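Local coordinates for putative integrase (Listeria innocua, PDB 5U96), which carries out site-specific DNA recombination as a serine integrase, whose coiled-coil domain, the piece present here, mediates the interactions that set the direction of recombination, at the interface of chains A and B. Sequence-based numbering; all coordinates share one arbitrary frame. Chains: chain A/B, Putative integrase.

The interface of chains A and B. Residues chain A 16-17, 20, 26, 30-31, 34; chain B 18, 21-22, 28, 31-32, 35.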
# COMPACT_ATOMS: atom_id res chain seq x y z
N ARG A 16 -4.19 8.33 4.54
CA ARG A 16 -4.17 6.99 5.10
C ARG A 16 -2.77 6.40 4.99
O ARG A 16 -2.23 5.87 5.96
CB ARG A 16 -5.17 6.09 4.36
CG ARG A 16 -6.60 6.59 4.40
CD ARG A 16 -7.36 6.02 5.57
NE ARG A 16 -7.54 4.58 5.45
CZ ARG A 16 -7.89 3.78 6.45
NH1 ARG A 16 -8.09 4.28 7.67
NH2 ARG A 16 -8.02 2.49 6.24
N LEU A 17 -2.18 6.54 3.81
CA LEU A 17 -0.83 6.08 3.55
C LEU A 17 0.18 6.77 4.46
O LEU A 17 1.12 6.14 4.95
CB LEU A 17 -0.47 6.31 2.09
CG LEU A 17 0.90 5.82 1.62
CD1 LEU A 17 1.04 4.32 1.84
CD2 LEU A 17 1.11 6.17 0.15
N LEU A 20 0.73 5.59 8.07
CA LEU A 20 1.59 4.44 8.27
C LEU A 20 3.03 4.88 8.53
O LEU A 20 3.78 4.19 9.23
CB LEU A 20 1.53 3.51 7.06
CG LEU A 20 0.15 2.92 6.74
CD1 LEU A 20 0.23 2.01 5.52
CD2 LEU A 20 -0.41 2.16 7.93
N TYR A 26 6.42 -0.68 9.48
CA TYR A 26 6.51 -0.93 8.04
C TYR A 26 7.83 -0.45 7.45
O TYR A 26 8.58 0.29 8.09
CB TYR A 26 5.35 -0.26 7.29
CG TYR A 26 3.98 -0.68 7.75
CD1 TYR A 26 3.35 -1.78 7.20
CD2 TYR A 26 3.31 0.03 8.74
CE1 TYR A 26 2.09 -2.16 7.61
CE2 TYR A 26 2.05 -0.35 9.16
CZ TYR A 26 1.44 -1.45 8.59
OH TYR A 26 0.19 -1.84 9.00
N GLU A 30 8.40 0.23 0.74
CA GLU A 30 7.10 -0.32 0.38
C GLU A 30 6.09 0.81 0.19
O GLU A 30 5.32 0.83 -0.77
CB GLU A 30 6.60 -1.29 1.45
CG GLU A 30 7.52 -2.47 1.72
CD GLU A 30 7.03 -3.33 2.88
OE1 GLU A 30 5.98 -3.00 3.47
OE2 GLU A 30 7.70 -4.33 3.19
N LEU A 31 6.12 1.76 1.12
CA LEU A 31 5.17 2.87 1.14
C LEU A 31 5.48 3.90 0.06
O LEU A 31 4.61 4.69 -0.32
CB LEU A 31 5.16 3.53 2.51
CG LEU A 31 4.91 2.63 3.73
CD1 LEU A 31 5.28 3.38 5.00
CD2 LEU A 31 3.46 2.18 3.78
N MET A 34 3.79 3.06 -3.78
CA MET A 34 2.39 3.41 -4.00
C MET A 34 2.19 4.92 -3.94
O MET A 34 1.30 5.47 -4.57
CB MET A 34 1.50 2.73 -2.97
CG MET A 34 1.68 1.22 -2.93
SD MET A 34 0.70 0.45 -1.63
CE MET A 34 1.54 1.06 -0.17
N PHE B 18 -2.34 -3.35 1.15
CA PHE B 18 -2.07 -1.92 1.19
C PHE B 18 -3.13 -1.16 0.41
O PHE B 18 -3.54 -0.07 0.81
CB PHE B 18 -0.68 -1.62 0.62
CG PHE B 18 0.44 -1.81 1.59
CD1 PHE B 18 0.44 -1.16 2.81
CD2 PHE B 18 1.51 -2.63 1.28
CE1 PHE B 18 1.48 -1.33 3.71
CE2 PHE B 18 2.55 -2.80 2.17
CZ PHE B 18 2.53 -2.15 3.39
N TYR B 21 -6.47 -0.78 2.53
CA TYR B 21 -6.32 0.20 3.60
C TYR B 21 -6.34 1.62 3.06
O TYR B 21 -6.99 2.50 3.62
CB TYR B 21 -5.03 -0.05 4.38
CG TYR B 21 -4.57 1.13 5.19
CD1 TYR B 21 -5.01 1.31 6.50
CD2 TYR B 21 -3.71 2.08 4.65
CE1 TYR B 21 -4.60 2.39 7.24
CE2 TYR B 21 -3.30 3.16 5.39
CZ TYR B 21 -3.74 3.32 6.68
OH TYR B 21 -3.33 4.40 7.41
N ILE B 22 -5.61 1.84 1.97
CA ILE B 22 -5.54 3.16 1.34
C ILE B 22 -6.93 3.63 0.92
O ILE B 22 -7.22 4.82 0.96
CB ILE B 22 -4.60 3.13 0.12
CG1 ILE B 22 -3.14 3.12 0.59
CG2 ILE B 22 -4.85 4.34 -0.78
CD1 ILE B 22 -2.14 2.83 -0.51
N VAL B 28 -5.89 1.22 10.39
CA VAL B 28 -4.48 1.10 10.74
C VAL B 28 -4.25 -0.00 11.77
O VAL B 28 -3.33 -0.80 11.64
CB VAL B 28 -3.91 2.42 11.32
CG1 VAL B 28 -2.45 2.24 11.72
CG2 VAL B 28 -4.05 3.55 10.32
N LEU B 31 -4.43 -3.29 10.15
CA LEU B 31 -3.32 -3.46 9.21
C LEU B 31 -2.04 -3.91 9.91
O LEU B 31 -1.21 -4.59 9.30
CB LEU B 31 -3.06 -2.14 8.47
CG LEU B 31 -2.33 -2.30 7.13
CD1 LEU B 31 -3.25 -2.94 6.10
CD2 LEU B 31 -1.81 -0.96 6.63
N ASP B 32 -1.89 -3.54 11.17
CA ASP B 32 -0.75 -3.97 11.98
C ASP B 32 -0.71 -5.48 12.11
O ASP B 32 0.32 -6.11 11.87
CB ASP B 32 -0.80 -3.33 13.37
CG ASP B 32 -0.34 -1.89 13.38
OD1 ASP B 32 -0.44 -1.22 12.33
OD2 ASP B 32 0.14 -1.43 14.43
N MET B 35 -0.71 -7.34 8.30
CA MET B 35 0.49 -7.21 7.47
C MET B 35 1.65 -8.02 8.03
O MET B 35 2.36 -8.69 7.28
CB MET B 35 0.89 -5.74 7.35
CG MET B 35 2.08 -5.52 6.43
SD MET B 35 1.82 -6.22 4.79
CE MET B 35 0.54 -5.14 4.15
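Two aromatic side chains, one from each subunit, bury the most surface in this largely apolar interface, with some polar contacts, between the tips of two helical hairpins; the structure alone does not show that the full-length integrase pairs this way. B:Phe18 leans from its helix with CG beside its backbone N (chi1 -82°) and enters a mostly apolar surround suited to a flat ring, although the A:Glu30 carboxylate comes near B:Phe18 CZ. The thioether of A:Met34, flexible enough to follow a ring, bends at chi3, so that SD lies 3.4 Å from B:Phe18 CB and the CE methyl rests against B:Phe18 CG. Within chain B, B:Met35 CE covers a face of the same ring at its centre. A:Tyr26 slides antiparallel past B:Phe18, its CD1 3.9 Å from B:Phe18 CZ, and carries its hydroxyl on to the opposing helix, where OH makes a hydrogen bond of 3.1 Å with the carbonyl O of B:Leu31. B:Met35 CG packs on A:Tyr26 CE1 at 3.6 Å, a tyrosine thus serving both an apolar and a polar neighbour. A:Leu20 fills the middle with branched methyls, CD2 crossing to B:Leu31 CD2 at 3.7 Å while the side chain meets B:Tyr21 tip to tip. Beside this apolar cluster A:Arg16, bent at chi2 and chi3, stacks its guanidinium on the B:Tyr21 ring, planes 25° apart, and presents NE and NH2 edge-on to the B:Tyr21 carbonyl O, each bond 2.8 Å. Helices 7-23 and 28-50 of chain A, with A:Tyr26 in their connecting turn, thus meet helices 5-22 and 28-46 of chain B close to the turn between them.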